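Local coordinates for protein putative dehydrogenase (Amycolatopsis orientalis, PDB 5A9T) that acts as an NADPH-dependent imine reductase, converting cyclic imines to amines as part of a two-chain assembly, at residues A[14-19]-A[126-131]; A[118-123]-A[169-174]; A[185-190]-A[255-260]; A[223-226]-A[231-234]; A[236-241]-A[271-276]. One frame throughout, in Å; residues are numbered along the deposited sequence.

Contact 1 of 5, residues A[14-19]-A[126-131]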
# COMPACT_ATOMS: atom_id res chain seq x y z
N GLY A 14 -0.90 -13.65 28.68
CA GLY A 14 -1.62 -12.49 28.13
C GLY A 14 -2.55 -12.92 27.02
O GLY A 14 -2.72 -14.12 26.67
N PRO A 15 -3.19 -11.98 26.34
CA PRO A 15 -4.16 -12.37 25.28
C PRO A 15 -3.50 -13.21 24.14
O PRO A 15 -4.10 -14.16 23.67
CB PRO A 15 -4.52 -10.96 24.73
CG PRO A 15 -4.42 -10.08 25.90
CD PRO A 15 -3.19 -10.55 26.68
N MET A 16 -2.29 -12.82 23.76
CA MET A 16 -1.57 -13.56 22.74
C MET A 16 -1.18 -14.93 23.25
O MET A 16 -1.43 -15.96 22.61
CB MET A 16 -0.38 -12.81 22.18
CG MET A 16 0.18 -13.59 20.98
SD MET A 16 -0.91 -13.84 19.57
CE MET A 16 -0.78 -12.30 18.81
N GLY A 17 -0.51 -15.05 24.41
CA GLY A 17 -0.16 -16.36 24.92
C GLY A 17 -1.28 -17.31 25.16
O GLY A 17 -1.17 -18.48 24.90
N SER A 18 -2.38 -16.74 25.65
CA SER A 18 -3.53 -17.53 25.78
C SER A 18 -4.07 -18.09 24.47
O SER A 18 -4.48 -19.26 24.34
CB SER A 18 -4.64 -16.71 26.44
OG SER A 18 -4.28 -16.35 27.75
N ALA A 19 -4.06 -17.25 23.39
CA ALA A 19 -4.44 -17.72 22.06
C ALA A 19 -3.52 -18.86 21.50
O ALA A 19 -3.95 -19.79 20.92
CB ALA A 19 -4.52 -16.57 21.08
N ALA A 126 -6.99 -13.43 17.87
CA ALA A 126 -8.16 -14.20 17.41
C ALA A 126 -7.95 -14.92 16.19
O ALA A 126 -8.70 -15.84 15.86
CB ALA A 126 -9.39 -13.29 17.21
N MET A 127 -6.91 -14.56 15.40
CA MET A 127 -6.63 -15.24 14.20
C MET A 127 -5.58 -16.42 14.28
O MET A 127 -5.40 -17.22 13.37
CB MET A 127 -6.18 -14.28 13.12
CG MET A 127 -7.36 -13.44 12.65
SD MET A 127 -6.82 -12.48 11.25
CE MET A 127 -6.04 -13.69 10.17
N VAL A 128 -4.95 -16.49 15.47
CA VAL A 128 -3.98 -17.55 15.69
C VAL A 128 -4.65 -18.90 15.52
O VAL A 128 -5.80 -19.11 16.01
CB VAL A 128 -3.30 -17.41 17.09
CG1 VAL A 128 -2.48 -18.70 17.37
CG2 VAL A 128 -2.49 -16.03 17.13
N GLY A 129 -4.05 -19.81 14.77
CA GLY A 129 -4.57 -21.13 14.46
C GLY A 129 -5.55 -21.23 13.33
O GLY A 129 -6.02 -22.34 13.05
N HIS A 130 -5.91 -20.10 12.74
CA HIS A 130 -6.88 -19.99 11.62
C HIS A 130 -6.24 -19.72 10.32
O HIS A 130 -5.06 -19.29 10.24
CB HIS A 130 -7.96 -18.98 11.97
CG HIS A 130 -8.75 -19.34 13.19
ND1 HIS A 130 -9.69 -20.37 13.21
CD2 HIS A 130 -8.76 -18.83 14.45
CE1 HIS A 130 -10.18 -20.50 14.43
NE2 HIS A 130 -9.65 -19.57 15.20
N PRO A 131 -6.94 -20.05 9.20
CA PRO A 131 -6.37 -19.79 7.87
C PRO A 131 -6.09 -18.29 7.75
O PRO A 131 -6.85 -17.44 8.26
CB PRO A 131 -7.54 -20.20 6.92
CG PRO A 131 -8.23 -21.26 7.70
CD PRO A 131 -8.27 -20.72 9.12
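Backbone approach is limited to one place, where Ala19 CA and Val128 CA lie 6.4 Å apart: the first turn of helix 15-26 faces a loop that leads from strand 115-121 to strand 134-139. This is the glycine-rich entry to a Rossmann-type dinucleotide fold. Gly14 occupies the N-cap position, and Gly14, Met16 and Gly17 belong to the NADP+ site, although this chain carries no cofactor. The loop is shaped by a type II turn from Met127 to His130, closed by His130 N donating to Met127 O at 3.0 Å, with Gly129 at positive phi (84°). Val128, the second residue of that turn, points its CB at the helix. Met16 and Ala19, one helical turn apart, receive it with apolar groups, Ala19 CB lying 4.3 Å from Val128 CB. The Met16 chain starts anti to its own nitrogen (chi1 -172°), then bends twice, which swings the sulfur towards the loop although CB does not head there. Pro125 packs against both helix residues, and Val128 also touches Leu20 and Ala23. The valine methyls divide the work: CG1 makes plain van der Waals contact with Ala19 O at 4.0 Å, while CG2 meets Met16 SD at 3.6 Å.

Contact 2 of 5, residues A[118-123]-A[169-174]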
# COMPACT_ATOMS: atom_id res chain seq x y z
N ASP A 118 13.36 -17.33 17.17
CA ASP A 118 12.62 -16.11 17.47
C ASP A 118 11.47 -16.03 16.42
O ASP A 118 11.67 -16.41 15.25
CB ASP A 118 13.56 -14.90 17.34
CG ASP A 118 13.08 -13.76 18.20
OD1 ASP A 118 13.16 -13.72 19.49
OD2 ASP A 118 12.39 -12.83 17.63
N GLY A 119 10.32 -15.59 16.88
CA GLY A 119 9.25 -15.47 15.92
C GLY A 119 8.44 -14.22 16.11
O GLY A 119 8.28 -13.71 17.23
N ALA A 120 7.85 -13.79 15.01
CA ALA A 120 6.99 -12.62 14.99
C ALA A 120 5.60 -13.02 14.50
O ALA A 120 5.44 -13.58 13.39
CB ALA A 120 7.59 -11.53 14.08
N ILE A 121 4.60 -12.76 15.30
CA ILE A 121 3.22 -13.13 14.99
C ILE A 121 2.57 -12.02 14.18
O ILE A 121 2.54 -10.89 14.62
CB ILE A 121 2.47 -13.34 16.28
CG1 ILE A 121 3.17 -14.44 17.12
CG2 ILE A 121 1.05 -13.71 15.95
CD1 ILE A 121 2.63 -14.53 18.55
N MET A 122 2.10 -12.35 12.98
CA MET A 122 1.64 -11.32 12.03
C MET A 122 0.17 -11.12 12.02
O MET A 122 -0.29 -10.44 11.11
CB MET A 122 2.19 -11.63 10.67
CG MET A 122 3.69 -11.72 10.61
SD MET A 122 4.60 -10.31 11.25
CE MET A 122 4.08 -9.00 10.11
N VAL A 123 -0.53 -11.60 12.99
CA VAL A 123 -2.00 -11.51 13.05
C VAL A 123 -2.40 -11.28 14.46
O VAL A 123 -1.65 -11.47 15.43
CB VAL A 123 -2.71 -12.78 12.45
CG1 VAL A 123 -2.34 -12.90 11.03
CG2 VAL A 123 -2.32 -14.01 13.32
N LEU A 169 12.85 -7.74 12.80
CA LEU A 169 13.17 -6.66 11.86
C LEU A 169 12.10 -6.69 10.73
O LEU A 169 11.64 -5.59 10.32
CB LEU A 169 14.54 -6.84 11.31
CG LEU A 169 15.05 -5.81 10.32
CD1 LEU A 169 15.04 -4.43 10.93
CD2 LEU A 169 16.43 -6.19 9.84
N TYR A 170 11.77 -7.86 10.19
CA TYR A 170 10.72 -7.91 9.17
C TYR A 170 9.44 -7.39 9.66
O TYR A 170 8.67 -6.66 8.98
CB TYR A 170 10.54 -9.36 8.66
CG TYR A 170 11.23 -9.74 7.37
CD1 TYR A 170 12.58 -9.95 7.29
CD2 TYR A 170 10.46 -9.85 6.25
CE1 TYR A 170 13.12 -10.36 5.98
CE2 TYR A 170 10.98 -10.20 5.04
CZ TYR A 170 12.26 -10.47 4.96
OH TYR A 170 12.59 -10.78 3.56
N ASN A 171 9.02 -7.77 10.89
CA ASN A 171 7.78 -7.29 11.48
C ASN A 171 7.79 -5.74 11.53
O ASN A 171 6.83 -5.12 11.11
CB ASN A 171 7.56 -7.85 12.86
CG ASN A 171 6.18 -7.57 13.38
OD1 ASN A 171 5.20 -7.45 12.69
ND2 ASN A 171 6.11 -7.43 14.62
N THR A 172 8.88 -5.19 12.03
CA THR A 172 9.04 -3.77 12.11
C THR A 172 8.90 -3.14 10.73
O THR A 172 8.16 -2.13 10.59
CB THR A 172 10.39 -3.42 12.73
OG1 THR A 172 10.45 -4.05 14.05
CG2 THR A 172 10.49 -1.89 12.91
N ALA A 173 9.56 -3.71 9.77
CA ALA A 173 9.53 -3.19 8.40
C ALA A 173 8.10 -3.24 7.83
O ALA A 173 7.59 -2.22 7.27
CB ALA A 173 10.49 -3.93 7.58
N LEU A 174 7.42 -4.38 7.97
CA LEU A 174 6.10 -4.52 7.40
C LEU A 174 5.12 -3.56 8.09
O LEU A 174 4.22 -3.02 7.43
CB LEU A 174 5.66 -5.98 7.43
CG LEU A 174 6.47 -6.96 6.54
CD1 LEU A 174 6.22 -8.40 6.91
CD2 LEU A 174 6.20 -6.68 5.02
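Met122 runs its thioether alongside the amide group of Asn171, the two chains passing in opposite directions, with Met122 SD 3.8 Å from Asn171 CG and 4.2 Å from Asn171 CB. The methionine is coiled: all three side-chain torsions are close to -60° (chi1 -58°), and this folding carries the methyl back to the helix though CB starts out otherwise. Beyond the amide, Met122 CE reaches Leu174 CD1 at 3.9 Å, the two side chains crossing at about a right angle. Asn171 and Leu174 stand three residues apart and so share one face of the helix. Two residues before Met122, Ala120 fills in at the closest backbone approach, its CB 3.9 Å from Asn171 CB. Strand 115-121 belongs to the sheet of the Rossmann domain, and the long helix 166-193 leads from it to the C-terminal helical domain; the strand's end and the residue after it pack on the helix where the domains meet. Leu136 on strand 134-139 touches Met122 and Tyr170. From the second subunit, Trp209 packs on Met122 and the Phe202 ring meets that of Tyr170. The Asn171 side chain lies about 8 Å from a bound methyltetrahydroisoquinoline.

Contact 3 of 5, residues A[185-190]-A[255-260]. With CA (calcium ion), chain C.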
# COMPACT_ATOMS: atom_id res chain seq x y z
N PHE A 185 -4.20 5.33 1.87
CA PHE A 185 -5.58 4.99 1.58
C PHE A 185 -6.56 5.98 2.20
O PHE A 185 -7.55 6.35 1.56
CB PHE A 185 -5.91 3.55 2.00
CG PHE A 185 -7.36 3.28 1.94
CD1 PHE A 185 -7.95 2.93 0.71
CD2 PHE A 185 -8.18 3.41 3.03
CE1 PHE A 185 -9.33 2.79 0.62
CE2 PHE A 185 -9.54 3.22 2.93
CZ PHE A 185 -10.13 2.98 1.74
N LEU A 186 -6.34 6.34 3.46
CA LEU A 186 -7.29 7.22 4.14
C LEU A 186 -7.28 8.61 3.55
O LEU A 186 -8.34 9.24 3.43
CB LEU A 186 -6.93 7.28 5.66
CG LEU A 186 -7.21 5.98 6.36
CD1 LEU A 186 -6.64 6.03 7.77
CD2 LEU A 186 -8.64 5.51 6.40
N HIS A 187 -6.13 9.11 3.08
CA HIS A 187 -6.09 10.38 2.41
C HIS A 187 -6.90 10.34 1.08
O HIS A 187 -7.68 11.25 0.75
CB HIS A 187 -4.65 10.88 2.14
CG HIS A 187 -4.63 12.25 1.62
ND1 HIS A 187 -4.44 12.61 0.31
CD2 HIS A 187 -4.90 13.39 2.31
CE1 HIS A 187 -4.57 13.93 0.21
NE2 HIS A 187 -4.89 14.40 1.40
N ALA A 188 -6.69 9.24 0.34
CA ALA A 188 -7.44 8.98 -0.86
C ALA A 188 -8.94 8.92 -0.61
O ALA A 188 -9.76 9.47 -1.37
CB ALA A 188 -6.96 7.73 -1.48
N ALA A 189 -9.34 8.22 0.45
CA ALA A 189 -10.72 8.10 0.85
C ALA A 189 -11.30 9.46 1.21
O ALA A 189 -12.44 9.76 0.88
CB ALA A 189 -10.88 7.04 1.93
N ALA A 190 -10.55 10.26 1.90
CA ALA A 190 -11.01 11.63 2.17
C ALA A 190 -11.20 12.42 0.88
O ALA A 190 -12.20 13.18 0.80
CB ALA A 190 -10.06 12.28 3.12
N GLN A 255 -10.72 20.80 -3.09
CA GLN A 255 -11.73 19.98 -2.51
C GLN A 255 -12.02 20.14 -1.03
O GLN A 255 -12.91 19.49 -0.46
CB GLN A 255 -11.42 18.48 -2.73
CG GLN A 255 -11.40 18.09 -4.21
CD GLN A 255 -12.70 18.23 -4.92
OE1 GLN A 255 -12.77 18.97 -5.89
NE2 GLN A 255 -13.78 17.57 -4.43
N GLY A 256 -11.22 20.98 -0.38
CA GLY A 256 -11.39 21.20 1.06
C GLY A 256 -10.87 20.06 1.89
O GLY A 256 -11.36 19.81 3.01
N VAL A 257 -9.86 19.33 1.38
CA VAL A 257 -9.29 18.23 2.06
C VAL A 257 -7.90 18.54 2.55
O VAL A 257 -7.14 19.25 1.85
CB VAL A 257 -9.28 16.98 1.09
CG1 VAL A 257 -8.44 15.83 1.62
CG2 VAL A 257 -10.71 16.59 0.78
N ASP A 258 -7.52 18.07 3.69
CA ASP A 258 -6.27 18.39 4.32
C ASP A 258 -5.12 17.96 3.42
O ASP A 258 -5.17 16.95 2.76
CB ASP A 258 -6.20 17.76 5.68
CG ASP A 258 -4.94 18.11 6.42
OD1 ASP A 258 -5.04 19.24 6.95
OD2 ASP A 258 -3.94 17.37 6.48
N THR A 259 -4.04 18.74 3.44
CA THR A 259 -2.90 18.47 2.57
C THR A 259 -1.69 17.91 3.28
O THR A 259 -0.66 17.71 2.61
CB THR A 259 -2.47 19.77 1.88
OG1 THR A 259 -2.06 20.71 2.88
CG2 THR A 259 -3.53 20.33 1.00
N GLU A 260 -1.74 17.56 4.57
CA GLU A 260 -0.55 17.16 5.28
C GLU A 260 0.12 15.97 4.60
O GLU A 260 1.31 15.99 4.41
CB GLU A 260 -0.76 16.83 6.74
CG GLU A 260 0.58 16.73 7.50
CD GLU A 260 0.44 16.44 9.02
OE1 GLU A 260 -0.64 16.64 9.62
OE2 GLU A 260 1.46 16.00 9.63
CA CA C . -13.39 19.34 4.18
O HOH W 1 -14.18 18.88 1.86
O HOH W 2 -14.00 21.59 3.75
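With CG anti to the backbone nitrogen (chi1 -173°), His187 swings its ring off helix 166-193 towards the loop at Val257 and Asp258; Val257 likewise holds CG1 anti to its own N, which leaves CG1 facing both His187 and Ala190. The loop connects two successive helices of the C-terminal domain. It leaves helix 238-255 through a Schellman motif at Gly256 and enters helix 260-274 through an Asx turn, in which Glu260 N donates to Asp258 OD2 over 2.9 Å, reaching the oxygen from above the carboxylate plane.

The polar link is His187 NE2 to Asp258 O, 2.9 Å long with an N-H...O angle of 154°. The acceptor sits in the imidazole plane at the ring edge, and the donor lies nearly on the extension of the carbonyl (C=O...N 171°). At the other ring nitrogen, ND1 is hydrogen-bonded to Ser176 OG of the second subunit, so both ring nitrogens are bonded and the rotation of the imidazole is probably fixed. Beside it the valine methyls make van der Waals contact: Val257 CG1 is 3.8 Å from His187 NE2 and Val257 CG2 is 3.7 Å from Ala190 O, while Val257 CG1 forms an apolar pair with Ala190 CB at 4.2 Å.

The second subunit also meets the loop, where its Arg271 forms salt bridges with Asp258 and Glu260. A calcium ion joins the chains through Gly256 O, 2.4 Å away, and Arg290 O of the second subunit. Water 1, a ligand of that ion, donates to Gln255 O over 2.7 Å.

Contact 4 of 5, residues A[223-226]-A[231-234]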
# COMPACT_ATOMS: atom_id res chain seq x y z
N ALA A 223 12.01 -3.49 -8.10
CA ALA A 223 12.88 -3.89 -6.97
C ALA A 223 14.31 -4.28 -7.42
O ALA A 223 15.26 -3.91 -6.77
CB ALA A 223 12.19 -4.95 -6.09
N PRO A 224 14.47 -5.04 -8.57
CA PRO A 224 15.88 -5.32 -8.97
C PRO A 224 16.63 -4.07 -9.30
O PRO A 224 17.87 -4.07 -9.11
CB PRO A 224 15.69 -6.28 -10.18
CG PRO A 224 14.41 -6.95 -9.91
CD PRO A 224 13.50 -5.84 -9.32
N THR A 225 15.97 -3.05 -9.83
CA THR A 225 16.63 -1.79 -10.13
C THR A 225 17.08 -1.04 -8.85
O THR A 225 18.18 -0.50 -8.69
CB THR A 225 15.71 -0.90 -11.00
OG1 THR A 225 15.43 -1.59 -12.19
CG2 THR A 225 16.39 0.39 -11.37
N ILE A 226 16.26 -1.15 -7.78
CA ILE A 226 16.64 -0.68 -6.48
C ILE A 226 17.90 -1.29 -5.96
O ILE A 226 18.85 -0.64 -5.49
CB ILE A 226 15.44 -0.74 -5.47
CG1 ILE A 226 14.30 0.18 -5.90
CG2 ILE A 226 15.98 -0.50 -4.07
CD1 ILE A 226 13.00 -0.13 -5.21
N TYR A 231 19.62 3.81 -10.33
CA TYR A 231 18.35 4.57 -10.38
C TYR A 231 18.30 5.54 -11.50
O TYR A 231 18.04 6.71 -11.29
CB TYR A 231 18.12 5.31 -9.08
CG TYR A 231 18.27 4.56 -7.75
CD1 TYR A 231 17.24 3.75 -7.27
CD2 TYR A 231 19.39 4.65 -7.03
CE1 TYR A 231 17.39 3.11 -6.08
CE2 TYR A 231 19.59 3.97 -5.85
CZ TYR A 231 18.53 3.19 -5.37
OH TYR A 231 18.70 2.53 -4.08
N PRO A 232 18.59 5.11 -12.71
CA PRO A 232 18.48 6.07 -13.79
C PRO A 232 17.05 6.63 -13.92
O PRO A 232 16.01 5.95 -13.79
CB PRO A 232 18.90 5.22 -15.04
CG PRO A 232 18.40 3.83 -14.70
CD PRO A 232 18.73 3.71 -13.21
N GLY A 233 17.03 7.96 -14.21
CA GLY A 233 15.80 8.67 -14.37
C GLY A 233 15.24 8.97 -15.72
O GLY A 233 14.21 9.64 -15.81
N ASP A 234 15.74 8.24 -16.73
CA ASP A 234 15.20 8.42 -18.09
C ASP A 234 13.77 8.13 -18.34
O ASP A 234 13.17 8.79 -19.23
CB ASP A 234 15.99 7.50 -19.01
CG ASP A 234 17.45 7.75 -18.92
OD1 ASP A 234 17.95 8.63 -19.63
OD2 ASP A 234 18.10 7.09 -18.08
O HOH W 3 19.58 0.95 -10.54
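Thr225 is the first residue of 223-226 to reach across to 231-234. Before it come Ala223, which with Ile226 belongs to a calcium site not occupied on this chain here, and a kink: the nitrogens of Pro224 and Thr225 make no bond to the preceding turn. The threonine methyl meets the proline ring only loosely, Thr225 CG2 to Pro232 CD being 4.5 Å. Its carbonyl is better engaged, by way of water 3, which donates to Thr225 O at 2.7 Å and accepts from Tyr231 N at 2.9 Å. A single water therefore joins the last turn of the helix to the chain leaving it.

Ile226 comes next, meeting the CE1, CZ and OH end of Tyr231, the two side chains crossing at a slant. Tyr231 CE1 is 3.9 Å from Ile226 CA and 4.3 Å from Ile226 CG1, and the isoleucine carbonyl stands oblique to the ring, with Ile226 O 3.8 Å from Tyr231 CZ. Tyr231 has a left-handed backbone conformation (phi 60°, psi 51°), and its ring extends back to the helix with CG beside the backbone N (chi1 -49°) and anti to the carbonyl carbon. The phenol oxygen is satisfied by Glu287 and Arg290.

In the C-terminal domain this corner closes helix 199-228 before helix 238-255 begins. Ser281, Ser284 and Ile286 pack on Tyr231, while Thr203 and Leu186 of the second subunit's helices 199-228 and 166-193 press on Ala223 and Ile226.

Contact 5 of 5, residues A[236-241]-A[271-276]. With YLG ((1R)-1-methyl-1,2,3,4-tetrahydroisoquinoline), chain B.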
# COMPACT_ATOMS: atom_id res chain seq x y z
N GLY A 236 11.49 8.60 -16.27
CA GLY A 236 10.72 9.44 -15.33
C GLY A 236 11.51 9.75 -14.10
O GLY A 236 12.04 8.84 -13.46
N SER A 237 11.70 11.03 -13.73
CA SER A 237 12.59 11.38 -12.73
C SER A 237 11.88 11.73 -11.42
O SER A 237 10.70 12.01 -11.37
CB SER A 237 13.40 12.64 -13.10
OG SER A 237 12.56 13.80 -13.15
N LEU A 238 12.66 11.72 -10.35
CA LEU A 238 12.22 12.09 -9.06
C LEU A 238 11.66 13.50 -9.09
O LEU A 238 10.58 13.76 -8.54
CB LEU A 238 13.32 11.90 -8.06
CG LEU A 238 12.99 12.15 -6.58
CD1 LEU A 238 13.83 11.26 -5.69
CD2 LEU A 238 13.15 13.61 -6.19
N GLU A 239 12.42 14.44 -9.66
CA GLU A 239 11.86 15.78 -9.68
C GLU A 239 10.55 15.90 -10.45
O GLU A 239 9.67 16.77 -10.11
CB GLU A 239 12.98 16.75 -10.14
CG GLU A 239 13.30 16.65 -11.62
CD GLU A 239 14.66 17.29 -12.03
OE1 GLU A 239 15.33 17.94 -11.19
OE2 GLU A 239 15.08 17.06 -13.19
N MET A 240 10.21 15.13 -11.48
CA MET A 240 8.94 15.14 -12.15
C MET A 240 7.77 14.83 -11.20
O MET A 240 6.70 15.31 -11.32
CB MET A 240 8.89 14.27 -13.37
CG MET A 240 9.77 14.82 -14.50
SD MET A 240 10.11 13.55 -15.74
CE MET A 240 8.47 13.13 -16.23
N ASN A 241 8.05 13.98 -10.25
CA ASN A 241 7.10 13.61 -9.19
C ASN A 241 6.83 14.70 -8.21
O ASN A 241 5.71 14.70 -7.63
CB ASN A 241 7.56 12.30 -8.52
CG ASN A 241 7.43 11.11 -9.41
OD1 ASN A 241 8.44 10.72 -10.09
ND2 ASN A 241 6.31 10.59 -9.53
N ARG A 271 13.96 16.97 -0.10
CA ARG A 271 15.22 16.53 0.57
C ARG A 271 16.15 15.81 -0.43
O ARG A 271 17.37 16.01 -0.52
CB ARG A 271 14.89 15.61 1.77
CG ARG A 271 15.96 15.23 2.81
CD ARG A 271 15.28 14.41 3.92
NE ARG A 271 16.27 13.53 4.53
CZ ARG A 271 16.02 12.41 5.23
NH1 ARG A 271 14.75 11.91 5.50
NH2 ARG A 271 17.08 11.76 5.68
N ALA A 272 15.57 14.94 -1.22
CA ALA A 272 16.28 14.20 -2.22
C ALA A 272 16.77 15.07 -3.35
O ALA A 272 17.94 14.84 -3.78
CB ALA A 272 15.34 13.10 -2.78
N VAL A 273 15.99 16.04 -3.81
CA VAL A 273 16.42 16.92 -4.90
C VAL A 273 17.62 17.78 -4.33
O VAL A 273 18.67 17.91 -5.00
CB VAL A 273 15.30 17.83 -5.42
CG1 VAL A 273 15.87 18.93 -6.33
CG2 VAL A 273 14.28 17.04 -6.24
N ALA A 274 17.51 18.20 -3.06
CA ALA A 274 18.70 18.94 -2.44
C ALA A 274 19.96 18.10 -2.33
O ALA A 274 21.07 18.66 -2.38
CB ALA A 274 18.37 19.48 -1.06
N ALA A 275 19.85 16.82 -2.04
CA ALA A 275 20.94 15.91 -2.02
C ALA A 275 21.46 15.46 -3.37
O ALA A 275 22.32 14.62 -3.35
CB ALA A 275 20.60 14.69 -1.15
N GLY A 276 20.92 15.90 -4.51
CA GLY A 276 21.42 15.48 -5.83
C GLY A 276 20.68 14.43 -6.64
O GLY A 276 21.10 14.08 -7.72
C4 YLG B . 2.97 8.01 -9.16
C14 YLG B . 4.09 7.47 -8.54
C5 YLG B . 5.29 7.06 -9.20
C6 YLG B . 6.38 6.50 -8.59
C11 YLG B . 6.24 6.38 -7.23
C8 YLG B . 5.47 5.76 -11.34
C10 YLG B . 5.44 7.16 -10.65
C12 YLG B . 5.07 6.78 -6.53
C13 YLG B . 3.97 7.36 -7.15
N2 YLG B . 4.36 8.00 -11.19
C3 YLG B . 3.00 7.87 -10.74
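Leu238 and Val273 carry most of this contact, with Ala272 beside them. The leucine presents both methyls to the helix opposite: Leu238 CD2 meets Val273 CG2 at 3.6 Å, and Leu238 CD1 meets Ala272 CB at 3.8 Å. Its CG lies anti to the backbone N (chi1 -175°), directing the fork outward from the first turn of its helix, and CD2 comes within 4.1 Å of Ala272 CB as well. Val273 answers with one branch; its CG2 also touches Glu239 CB at 4.1 Å, on the more exposed flank. Leu269, one turn earlier on helix 260-274, touches Leu238, and Leu288 touches Ala272.

What meets here is the start of helix 238-255 and the end of helix 260-274, two helices of the C-terminal domain, each with its own terminal motif. Ser237 is the N-cap of the first and forms a capping box with Met240: Met240 N donates to Ser237 OG at 3.2 Å, and the return bond from Ser237 N to Met240 SD is weak. The second ends in a Schellman motif, Gly276 taking positive phi (102°) and its N bonding to Val273 O at 3.1 Å.

Asn241, on the same first turn as Leu238, belongs to the pocket of the bound methyltetrahydroisoquinoline with Tyr282 and Tyr283. Its side chain packs on Tyr282 and on Leu269, the leucine that also touches Leu238.

Contacts 1 and 2 touch, through Met16 CG and Ile121 CD1 at 3.6 Å; the first lies within the NAD-binding domain and the second joins that domain to helix 166-193. Contact 3 sits further along the same helix, about 29 Å from contact 2 between centres. Contacts 4 and 5 have centres about 13 Å apart and adjoin in sequence. Contact 3 is buried and the others partly buried; only in contacts 4 and 5 are some of the touching residues exposed. A direct hydrogen bond joins contact 3, a bridging water contact 4; apolar touches make up contacts 1 and 5, while contact 2 sets a thioether against an amide. The second subunit reaches all but contact 1.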